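Local atomic coordinates of endolysin (Escherichia coli O157 typing phage 15, PDB entry 7M5I), a protein that probably acts as a lysozyme, hydrolysing the beta-1,4-glycosidic links of host peptidoglycan so that the bacterium lyses and releases new phage. Residues I17-L25 and P35-R43; K117-N128 and K143-L154. All coordinates share one frame; numbering follows the deposited sequence.

Contact 1 (I17-L25 and P35-R43); sequences IKFFEGLEL and PTIGYGTIR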
loop_
_atom_site.group_PDB
_atom_site.type_symbol
_atom_site.label_atom_id
_atom_site.label_comp_id
_atom_site.label_asym_id
_atom_site.label_seq_id
_atom_site.Cartn_x
_atom_site.Cartn_y
_atom_site.Cartn_z
ATOM N N ILE A 17 1.936 1.095 6.743
ATOM C CA ILE A 17 2.123 -0.030 5.774
ATOM C C ILE A 17 2.632 -1.238 6.555
ATOM O O ILE A 17 2.141 -2.359 6.278
ATOM C CB ILE A 17 3.051 0.402 4.615
ATOM C CG1 ILE A 17 2.327 1.505 3.834
ATOM C CG2 ILE A 17 3.366 -0.813 3.759
ATOM C CD1 ILE A 17 3.105 2.074 2.660
ATOM N N LYS A 18 3.565 -1.047 7.484
ATOM C CA LYS A 18 4.060 -2.161 8.340
ATOM C C LYS A 18 2.857 -2.807 9.017
ATOM O O LYS A 18 2.786 -4.039 9.116
ATOM C CB LYS A 18 5.086 -1.671 9.362
ATOM C CG LYS A 18 6.437 -1.278 8.792
ATOM C CD LYS A 18 7.299 -0.696 9.872
ATOM C CE LYS A 18 8.719 -0.408 9.471
ATOM N NZ LYS A 18 9.368 0.421 10.497
ATOM N N PHE A 19 1.996 -1.999 9.607
ATOM C CA PHE A 19 0.819 -2.455 10.378
ATOM C C PHE A 19 -0.113 -3.279 9.490
ATOM O O PHE A 19 -0.575 -4.377 9.856
ATOM C CB PHE A 19 0.143 -1.239 10.957
ATOM C CG PHE A 19 -1.125 -1.561 11.717
ATOM C CD1 PHE A 19 -2.334 -1.656 11.077
ATOM C CD2 PHE A 19 -1.071 -1.768 13.074
ATOM C CE1 PHE A 19 -3.493 -1.949 11.796
ATOM C CE2 PHE A 19 -2.235 -2.058 13.795
ATOM C CZ PHE A 19 -3.424 -2.197 13.133
ATOM N N PHE A 20 -0.364 -2.804 8.266
ATOM C CA PHE A 20 -1.239 -3.497 7.292
ATOM C C PHE A 20 -0.641 -4.834 6.808
ATOM O O PHE A 20 -1.418 -5.816 6.576
ATOM C CB PHE A 20 -1.537 -2.608 6.081
ATOM C CG PHE A 20 -2.305 -1.354 6.408
ATOM C CD1 PHE A 20 -3.348 -1.342 7.363
ATOM C CD2 PHE A 20 -2.031 -0.183 5.718
ATOM C CE1 PHE A 20 -4.024 -0.168 7.644
ATOM C CE2 PHE A 20 -2.710 0.991 6.005
ATOM C CZ PHE A 20 -3.695 1.010 6.970
ATOM N N GLU A 21 0.685 -4.924 6.698
ATOM C CA GLU A 21 1.355 -6.123 6.152
ATOM C C GLU A 21 1.523 -7.173 7.257
ATOM O O GLU A 21 1.612 -8.399 6.928
ATOM C CB GLU A 21 2.707 -5.772 5.541
ATOM C CG GLU A 21 2.617 -4.897 4.297
ATOM C CD GLU A 21 1.985 -5.572 3.086
ATOM O OE1 GLU A 21 1.947 -6.824 3.029
ATOM O OE2 GLU A 21 1.327 -4.861 2.335
ATOM N N GLY A 22 1.757 -6.758 8.479
ATOM C CA GLY A 22 2.234 -7.640 9.551
ATOM C C GLY A 22 3.717 -7.970 9.333
ATOM O O GLY A 22 4.330 -7.480 8.362
ATOM N N LEU A 23 4.334 -8.659 10.285
ATOM C CA LEU A 23 5.788 -8.941 10.262
ATOM C C LEU A 23 6.054 -10.409 10.536
ATOM O O LEU A 23 5.625 -10.894 11.584
ATOM C CB LEU A 23 6.527 -8.117 11.313
ATOM C CG LEU A 23 8.039 -8.328 11.364
ATOM C CD1 LEU A 23 8.753 -8.054 10.061
ATOM C CD2 LEU A 23 8.678 -7.483 12.423
ATOM N N GLU A 24 6.830 -11.078 9.685
ATOM C CA GLU A 24 7.354 -12.395 10.078
ATOM C C GLU A 24 8.837 -12.380 9.783
ATOM O O GLU A 24 9.198 -11.925 8.654
ATOM C CB GLU A 24 6.698 -13.525 9.307
ATOM C CG GLU A 24 5.244 -13.692 9.639
ATOM C CD GLU A 24 4.845 -14.099 11.039
ATOM O OE1 GLU A 24 5.672 -14.617 11.844
ATOM O OE2 GLU A 24 3.693 -13.735 11.348
ATOM N N LEU A 25 9.635 -12.880 10.687
ATOM C CA LEU A 25 11.102 -12.912 10.432
ATOM C C LEU A 25 11.546 -14.215 9.756
ATOM O O LEU A 25 12.686 -14.288 9.383
ATOM C CB LEU A 25 11.885 -12.678 11.706
ATOM C CG LEU A 25 11.694 -11.320 12.376
ATOM C CD1 LEU A 25 12.664 -11.143 13.541
ATOM C CD2 LEU A 25 11.766 -10.181 11.365
ATOM N N PRO A 35 6.435 -17.728 -1.364
ATOM C CA PRO A 35 7.284 -17.434 -0.209
ATOM C C PRO A 35 7.360 -15.931 0.084
ATOM O O PRO A 35 7.632 -15.147 -0.781
ATOM C CB PRO A 35 8.641 -18.050 -0.596
ATOM C CG PRO A 35 8.273 -19.122 -1.596
ATOM C CD PRO A 35 7.163 -18.485 -2.406
ATOM N N THR A 36 7.115 -15.592 1.347
ATOM C CA THR A 36 6.978 -14.215 1.856
ATOM C C THR A 36 7.800 -14.071 3.144
ATOM O O THR A 36 7.919 -15.006 3.905
ATOM C CB THR A 36 5.497 -13.884 2.075
ATOM O OG1 THR A 36 4.774 -14.170 0.887
ATOM C CG2 THR A 36 5.291 -12.422 2.430
ATOM N N ILE A 37 8.339 -12.892 3.387
ATOM C CA ILE A 37 9.123 -12.643 4.618
ATOM C C ILE A 37 9.016 -11.152 4.979
ATOM O O ILE A 37 8.668 -10.316 4.145
ATOM C CB ILE A 37 10.590 -13.090 4.464
ATOM C CG1 ILE A 37 11.265 -13.395 5.818
ATOM C CG2 ILE A 37 11.384 -12.072 3.641
ATOM C CD1 ILE A 37 12.591 -14.114 5.717
ATOM N N GLY A 38 9.328 -10.823 6.229
ATOM C CA GLY A 38 9.346 -9.431 6.669
ATOM C C GLY A 38 7.939 -8.841 6.646
ATOM O O GLY A 38 6.952 -9.504 7.065
ATOM N N TYR A 39 7.819 -7.617 6.136
ATOM C CA TYR A 39 6.544 -6.892 5.983
ATOM C C TYR A 39 5.955 -7.149 4.602
ATOM O O TYR A 39 5.823 -6.185 3.789
ATOM C CB TYR A 39 6.732 -5.401 6.227
ATOM C CG TYR A 39 7.313 -5.052 7.583
ATOM C CD1 TYR A 39 6.492 -5.052 8.730
ATOM C CD2 TYR A 39 8.616 -4.638 7.732
ATOM C CE1 TYR A 39 6.988 -4.649 9.958
ATOM C CE2 TYR A 39 9.143 -4.302 8.971
ATOM C CZ TYR A 39 8.313 -4.277 10.100
ATOM O OH TYR A 39 8.762 -3.935 11.352
ATOM N N GLY A 40 5.661 -8.418 4.309
ATOM C CA GLY A 40 4.993 -8.791 3.045
ATOM C C GLY A 40 5.925 -8.778 1.826
ATOM O O GLY A 40 5.462 -8.737 0.676
ATOM N N THR A 41 7.198 -8.878 2.056
ATOM C CA THR A 41 8.221 -8.880 1.012
ATOM C C THR A 41 8.213 -10.235 0.290
ATOM O O THR A 41 8.294 -11.270 0.962
ATOM C CB THR A 41 9.607 -8.601 1.593
ATOM O OG1 THR A 41 9.562 -7.292 2.154
ATOM C CG2 THR A 41 10.732 -8.673 0.556
ATOM N N ILE A 42 8.209 -10.224 -1.052
ATOM C CA ILE A 42 8.359 -11.478 -1.848
ATOM C C ILE A 42 9.590 -11.418 -2.774
ATOM O O ILE A 42 9.880 -12.454 -3.388
ATOM C CB ILE A 42 7.078 -11.800 -2.641
ATOM C CG1 ILE A 42 6.811 -10.792 -3.772
ATOM C CG2 ILE A 42 5.918 -11.975 -1.668
ATOM C CD1 ILE A 42 5.635 -11.191 -4.669
ATOM N N ARG A 43 10.302 -10.277 -2.866
ATOM C CA ARG A 43 11.562 -10.157 -3.636
ATOM C C ARG A 43 12.548 -9.283 -2.848
ATOM O O ARG A 43 12.126 -8.237 -2.358
ATOM C CB ARG A 43 11.277 -9.535 -5.013
ATOM C CG ARG A 43 10.327 -10.301 -5.922
ATOM C CD ARG A 43 10.923 -11.516 -6.601
ATOM N NE ARG A 43 9.999 -12.171 -7.545
ATOM C CZ ARG A 43 9.048 -13.091 -7.251
ATOM N NH1 ARG A 43 8.848 -13.529 -6.023
ATOM N NH2 ARG A 43 8.281 -13.591 -8.206
HETATM O O HOH W 1 4.283 -10.349 6.328
#
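The ring of Y39 is held between two aliphatic side chains, with K18 over one face and L23 over the other. K18 CG stands 3.6 Å from the Y39 ring centroid and L23 CD1 3.7 Å from it, both almost on the ring normal, so each is a true CH-pi contact. With CG beside the backbone N (chi1 -71°) K18 comes over the ring, and the extended chain beyond it carries CD and CE on across the face before NZ reaches its salt bridge with E61. The backbone adds a CA-H...O contact of 3.3 Å from Y39 CA to G22 O. Beside it, the main chains of E24 and G38 form an antiparallel hydrogen-bonded pair: E24 N to G38 O at 3.1 Å, and G38 N to E24 O at 2.7 Å. A water donates to G38 O and, weakly, to E21 O.

E21, predicted to be the catalytic proton donor/acceptor, rests CG against Y39 O at 3.5 Å, and the bend at chi2 (-67°) brings OE1 to 3.6 Å from G40 CA. G22, with positive phi, ends helix 11-21 and turns the chain toward strand 35-38, which pairs with strand 27-29. Helix 57-78 packs on L23 and Y39 through A60, while Y96 of helix 85-98 touches E21.

Contact 2 (K117-N128 and K143-L154); sequences KVGCAEAMQWWN and KNRRRMEADIYL. With PO4 (phosphate ion), chain C.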
loop_
_atom_site.group_PDB
_atom_site.type_symbol
_atom_site.label_atom_id
_atom_site.label_comp_id
_atom_site.label_asym_id
_atom_site.label_seq_id
_atom_site.Cartn_x
_atom_site.Cartn_y
_atom_site.Cartn_z
ATOM N N LYS A 117 -12.092 15.506 -2.136
ATOM C CA LYS A 117 -11.411 14.695 -1.123
ATOM C C LYS A 117 -12.381 13.672 -0.589
ATOM O O LYS A 117 -11.963 12.507 -0.405
ATOM C CB LYS A 117 -10.836 15.554 0.001
ATOM C CG LYS A 117 -9.747 16.506 -0.501
ATOM C CD LYS A 117 -9.311 17.537 0.469
ATOM C CE LYS A 117 -8.422 18.550 -0.196
ATOM N NZ LYS A 117 -7.010 18.361 0.128
ATOM N N VAL A 118 -13.585 14.083 -0.257
ATOM C CA VAL A 118 -14.594 13.136 0.302
ATOM C C VAL A 118 -14.866 12.037 -0.723
ATOM O O VAL A 118 -14.902 10.833 -0.341
ATOM C CB VAL A 118 -15.858 13.905 0.719
ATOM C CG1 VAL A 118 -17.000 12.991 1.121
ATOM C CG2 VAL A 118 -15.508 14.888 1.839
ATOM N N GLY A 119 -15.079 12.436 -1.977
ATOM C CA GLY A 119 -15.277 11.507 -3.091
ATOM C C GLY A 119 -14.083 10.578 -3.251
ATOM O O GLY A 119 -14.304 9.386 -3.576
ATOM N N CYS A 120 -12.858 11.102 -3.133
ATOM C CA CYS A 120 -11.627 10.275 -3.250
ATOM C C CYS A 120 -11.669 9.212 -2.139
ATOM O O CYS A 120 -11.506 7.999 -2.473
ATOM C CB CYS A 120 -10.349 11.098 -3.140
ATOM S SG CYS A 120 -8.833 10.088 -3.106
ATOM N N ALA A 121 -11.924 9.608 -0.893
ATOM C CA ALA A 121 -11.976 8.652 0.253
ATOM C C ALA A 121 -13.038 7.577 -0.026
ATOM O O ALA A 121 -12.787 6.368 0.251
ATOM C CB ALA A 121 -12.235 9.343 1.565
ATOM N N GLU A 122 -14.211 7.959 -0.525
ATOM C CA GLU A 122 -15.242 6.962 -0.894
ATOM C C GLU A 122 -14.709 6.007 -1.965
ATOM O O GLU A 122 -14.850 4.772 -1.780
ATOM C CB GLU A 122 -16.537 7.680 -1.321
ATOM C CG GLU A 122 -17.219 8.350 -0.136
ATOM C CD GLU A 122 -18.288 9.379 -0.475
ATOM O OE1 GLU A 122 -18.441 9.733 -1.688
ATOM O OE2 GLU A 122 -18.940 9.846 0.494
ATOM N N ALA A 123 -14.157 6.522 -3.067
ATOM C CA ALA A 123 -13.718 5.704 -4.227
ATOM C C ALA A 123 -12.507 4.823 -3.865
ATOM O O ALA A 123 -12.314 3.732 -4.465
ATOM C CB ALA A 123 -13.429 6.601 -5.402
ATOM N N MET A 124 -11.686 5.258 -2.905
ATOM C CA MET A 124 -10.557 4.461 -2.413
ATOM C C MET A 124 -11.097 3.100 -1.916
ATOM O O MET A 124 -10.434 2.060 -2.142
ATOM C CB MET A 124 -9.839 5.189 -1.270
ATOM C CG MET A 124 -8.863 6.191 -1.754
ATOM S SD MET A 124 -8.219 7.221 -0.407
ATOM C CE MET A 124 -7.216 6.098 0.551
ATOM N N GLN A 125 -12.233 3.125 -1.276
ATOM C CA GLN A 125 -12.780 1.953 -0.540
ATOM C C GLN A 125 -13.511 0.997 -1.487
ATOM O O GLN A 125 -13.804 -0.120 -1.061
ATOM C CB GLN A 125 -13.623 2.501 0.587
ATOM C CG GLN A 125 -12.763 3.255 1.591
ATOM C CD GLN A 125 -13.602 3.594 2.763
ATOM O OE1 GLN A 125 -13.881 2.715 3.582
ATOM N NE2 GLN A 125 -14.046 4.854 2.776
ATOM N N TRP A 126 -13.639 1.335 -2.765
ATOM C CA TRP A 126 -14.192 0.399 -3.771
ATOM C C TRP A 126 -13.233 -0.789 -3.976
ATOM O O TRP A 126 -13.700 -1.823 -4.473
ATOM C CB TRP A 126 -14.465 1.102 -5.103
ATOM C CG TRP A 126 -15.451 2.214 -5.020
ATOM C CD1 TRP A 126 -16.294 2.534 -3.994
ATOM C CD2 TRP A 126 -15.715 3.169 -6.071
ATOM N NE1 TRP A 126 -17.058 3.619 -4.338
ATOM C CE2 TRP A 126 -16.729 4.031 -5.601
ATOM C CE3 TRP A 126 -15.195 3.359 -7.354
ATOM C CZ2 TRP A 126 -17.235 5.087 -6.370
ATOM C CZ3 TRP A 126 -15.711 4.379 -8.130
ATOM C CH2 TRP A 126 -16.723 5.216 -7.645
ATOM N N TRP A 127 -11.951 -0.666 -3.673
ATOM C CA TRP A 127 -10.907 -1.653 -3.987
ATOM C C TRP A 127 -10.867 -2.716 -2.858
ATOM O O TRP A 127 -9.896 -2.738 -2.072
ATOM C CB TRP A 127 -9.571 -0.961 -4.223
ATOM C CG TRP A 127 -9.581 -0.173 -5.494
ATOM C CD1 TRP A 127 -9.974 1.142 -5.638
ATOM C CD2 TRP A 127 -9.214 -0.617 -6.800
ATOM N NE1 TRP A 127 -9.930 1.524 -6.950
ATOM C CE2 TRP A 127 -9.414 0.488 -7.679
ATOM C CE3 TRP A 127 -8.725 -1.814 -7.331
ATOM C CZ2 TRP A 127 -9.224 0.381 -9.054
ATOM C CZ3 TRP A 127 -8.530 -1.913 -8.692
ATOM C CH2 TRP A 127 -8.744 -0.823 -9.533
ATOM N N ASN A 128 -11.913 -3.547 -2.796
ATOM C CA ASN A 128 -12.000 -4.536 -1.683
ATOM C C ASN A 128 -12.194 -5.956 -2.243
ATOM O O ASN A 128 -12.583 -6.825 -1.434
ATOM C CB ASN A 128 -13.134 -4.183 -0.727
ATOM C CG ASN A 128 -14.496 -4.111 -1.355
ATOM O OD1 ASN A 128 -14.738 -4.625 -2.449
ATOM N ND2 ASN A 128 -15.409 -3.420 -0.686
ATOM N N LYS A 143 -11.540 -4.628 3.206
ATOM C CA LYS A 143 -12.486 -3.578 3.678
ATOM C C LYS A 143 -11.882 -2.874 4.891
ATOM O O LYS A 143 -12.015 -1.630 4.980
ATOM C CB LYS A 143 -13.858 -4.149 4.008
ATOM C CG LYS A 143 -14.682 -4.576 2.807
ATOM C CD LYS A 143 -15.977 -5.175 3.245
ATOM C CE LYS A 143 -17.091 -4.226 3.525
ATOM N NZ LYS A 143 -18.354 -5.029 3.458
ATOM N N ASN A 144 -11.284 -3.620 5.812
ATOM C CA ASN A 144 -10.690 -3.000 7.030
ATOM C C ASN A 144 -9.526 -2.095 6.647
ATOM O O ASN A 144 -9.397 -0.957 7.177
ATOM C CB ASN A 144 -10.338 -4.063 8.046
ATOM C CG ASN A 144 -10.170 -3.495 9.433
ATOM O OD1 ASN A 144 -10.907 -2.565 9.823
ATOM N ND2 ASN A 144 -9.287 -4.137 10.173
ATOM N N ARG A 145 -8.635 -2.587 5.780
ATOM C CA ARG A 145 -7.475 -1.811 5.339
ATOM C C ARG A 145 -7.970 -0.566 4.620
ATOM O O ARG A 145 -7.424 0.528 4.923
ATOM C CB ARG A 145 -6.557 -2.644 4.457
ATOM C CG ARG A 145 -5.371 -1.854 3.940
ATOM C CD ARG A 145 -4.379 -2.739 3.198
ATOM N NE ARG A 145 -3.269 -1.960 2.706
ATOM C CZ ARG A 145 -2.091 -2.473 2.396
ATOM N NH1 ARG A 145 -1.884 -3.785 2.515
ATOM N NH2 ARG A 145 -1.122 -1.683 1.969
ATOM N N ARG A 146 -8.972 -0.691 3.751
ATOM C CA ARG A 146 -9.478 0.484 2.996
ATOM C C ARG A 146 -10.052 1.528 3.967
ATOM O O ARG A 146 -9.774 2.763 3.747
ATOM C CB ARG A 146 -10.514 0.080 1.961
ATOM C CG ARG A 146 -9.973 -0.750 0.806
ATOM C CD ARG A 146 -9.071 -0.083 -0.180
ATOM N NE ARG A 146 -7.682 -0.219 0.133
ATOM C CZ ARG A 146 -6.870 -1.203 -0.283
ATOM N NH1 ARG A 146 -5.632 -1.240 0.152
ATOM N NH2 ARG A 146 -7.323 -2.205 -1.030
ATOM N N ARG A 147 -10.825 1.107 4.956
ATOM C CA ARG A 147 -11.397 2.116 5.884
ATOM C C ARG A 147 -10.253 2.806 6.670
ATOM O O ARG A 147 -10.328 4.065 6.872
ATOM C CB ARG A 147 -12.543 1.586 6.719
ATOM C CG ARG A 147 -12.121 0.593 7.743
ATOM C CD ARG A 147 -12.076 1.198 9.130
ATOM N NE ARG A 147 -11.593 0.160 10.009
ATOM C CZ ARG A 147 -11.277 0.342 11.288
ATOM N NH1 ARG A 147 -11.509 1.528 11.826
ATOM N NH2 ARG A 147 -10.829 -0.647 12.025
ATOM N N MET A 148 -9.211 2.076 7.091
ATOM C CA MET A 148 -8.082 2.711 7.812
ATOM C C MET A 148 -7.278 3.645 6.876
ATOM O O MET A 148 -6.836 4.708 7.335
ATOM C CB MET A 148 -7.217 1.625 8.448
ATOM C CG MET A 148 -7.924 0.950 9.588
ATOM S SD MET A 148 -6.775 -0.159 10.432
ATOM C CE MET A 148 -7.641 -0.560 11.946
ATOM N N GLU A 149 -7.141 3.310 5.602
ATOM C CA GLU A 149 -6.427 4.198 4.641
ATOM C C GLU A 149 -7.293 5.452 4.407
ATOM O O GLU A 149 -6.693 6.558 4.369
ATOM C CB GLU A 149 -6.092 3.474 3.339
ATOM C CG GLU A 149 -4.955 2.452 3.487
ATOM C CD GLU A 149 -4.824 1.415 2.376
ATOM O OE1 GLU A 149 -5.808 1.252 1.587
ATOM O OE2 GLU A 149 -3.717 0.816 2.282
ATOM N N ALA A 150 -8.612 5.336 4.310
ATOM C CA ALA A 150 -9.503 6.536 4.203
ATOM C C ALA A 150 -9.357 7.436 5.441
ATOM O O ALA A 150 -9.361 8.693 5.296
ATOM C CB ALA A 150 -10.932 6.097 3.997
ATOM N N ASP A 151 -9.232 6.850 6.644
ATOM C CA ASP A 151 -9.016 7.653 7.875
ATOM C C ASP A 151 -7.687 8.425 7.783
ATOM O O ASP A 151 -7.620 9.609 8.264
ATOM C CB ASP A 151 -9.081 6.775 9.123
ATOM C CG ASP A 151 -10.463 6.247 9.475
ATOM O OD1 ASP A 151 -11.447 6.861 9.038
ATOM O OD2 ASP A 151 -10.539 5.194 10.183
ATOM N N ILE A 152 -6.631 7.819 7.245
ATOM C CA ILE A 152 -5.335 8.554 7.090
ATOM C C ILE A 152 -5.606 9.713 6.117
ATOM O O ILE A 152 -5.241 10.840 6.425
ATOM C CB ILE A 152 -4.218 7.634 6.554
ATOM C CG1 ILE A 152 -3.905 6.501 7.542
ATOM C CG2 ILE A 152 -2.979 8.433 6.226
ATOM C CD1 ILE A 152 -2.971 5.443 6.989
ATOM N N TYR A 153 -6.219 9.408 4.972
ATOM C CA TYR A 153 -6.354 10.346 3.832
ATOM C C TYR A 153 -7.151 11.576 4.331
ATOM O O TYR A 153 -6.748 12.755 4.057
ATOM C CB TYR A 153 -7.040 9.656 2.653
ATOM C CG TYR A 153 -7.292 10.591 1.491
ATOM C CD1 TYR A 153 -8.466 11.323 1.441
ATOM C CD2 TYR A 153 -6.361 10.760 0.482
ATOM C CE1 TYR A 153 -8.701 12.213 0.408
ATOM C CE2 TYR A 153 -6.568 11.661 -0.546
ATOM C CZ TYR A 153 -7.739 12.406 -0.583
ATOM O OH TYR A 153 -8.012 13.280 -1.629
ATOM N N LEU A 154 -8.300 11.351 4.969
ATOM C CA LEU A 154 -9.216 12.481 5.333
ATOM C C LEU A 154 -8.803 13.153 6.617
ATOM O O LEU A 154 -8.848 14.408 6.653
ATOM C CB LEU A 154 -10.634 11.951 5.524
ATOM C CG LEU A 154 -11.370 11.567 4.254
ATOM C CD1 LEU A 154 -12.673 10.860 4.636
ATOM C CD2 LEU A 154 -11.586 12.809 3.376
HETATM P P PO4 C . -12.328 2.477 -10.539
HETATM O O1 PO4 C . -13.459 3.357 -11.075
HETATM O O2 PO4 C . -12.926 1.137 -10.125
HETATM O O3 PO4 C . -11.698 3.159 -9.353
HETATM O O4 PO4 C . -11.269 2.230 -11.600
HETATM O O HOH W 2 -13.903 -0.115 3.541
#
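With CG anti to the backbone N (chi1 176°), Y153 sends its ring into the hole formed by K117, C120, A121 and M124, a knob-into-hole fit. C120 has its SG likewise anti to N (chi1 174°), which brings the sulfur to the Y153 ring at an oblique angle, 3.6 Å from Y153 CZ. M124 SD makes a second oblique sulfur-aromatic contact nearer the root of the side chain, at 4.0 Å from Y153 CG. The phenol oxygen is hydrogen-bonded to H112.

A121 and A150 face each other where the two nearly antiparallel helices come together, their axes 9.2 Å apart; L154 CD1 presses on A121 CB at a tight 3.5 Å. Further along, Q125 slides past R146 in the opposite direction, its amide nearly perpendicular to the guanidinium. Q125 NE2 donates back to A121 O within its own segment, while a water bridges Q125 OE1 and K143 O.

R146 folds back at chi2 and chi3, and its NH2 donates to W127 O at 2.8 Å, in the carbonyl plane. The other side of the guanidinium grips E149 OE1 side-on through NE and NH1, the NE bond being 2.8 Å. R145 NE meets E149 OE2 from above the carboxylate plane, and S93 gives that oxygen a further hydrogen bond. Near the C-terminal end of the 117-128 segment, W127 NE1 makes a weak bond to a phosphate probably left from crystallisation.

The buried carboxylate of E149 is thus gripped by two arginines, which would be expected to favour its charged form. R146 carries this salt-bridge network across to the chain leaving helix 117-124, so a polar clasp at W127 complements the sulfur-aromatic packing around Y153.

In the fold
Starting from the N terminus, helix 11-21 runs straight into contact 1, which closes a short loop of nine residues containing the hairpin partner 27-29 and brings strand 35-38 back to the end of that helix. The chain then passes through helices 57-78, 85-98, 100-104 and 107-113 before contact 2 opens; this closes a second loop, around hairpin 129-138, by bringing helix 140-155 against helix 117-124. The two loops lie in series, neither nesting nor crossing, on opposite sides of the chain's centre. They nevertheless meet: F20 packs on R145, M148 and E149, and E21 forms a long, weak ion pair with R145.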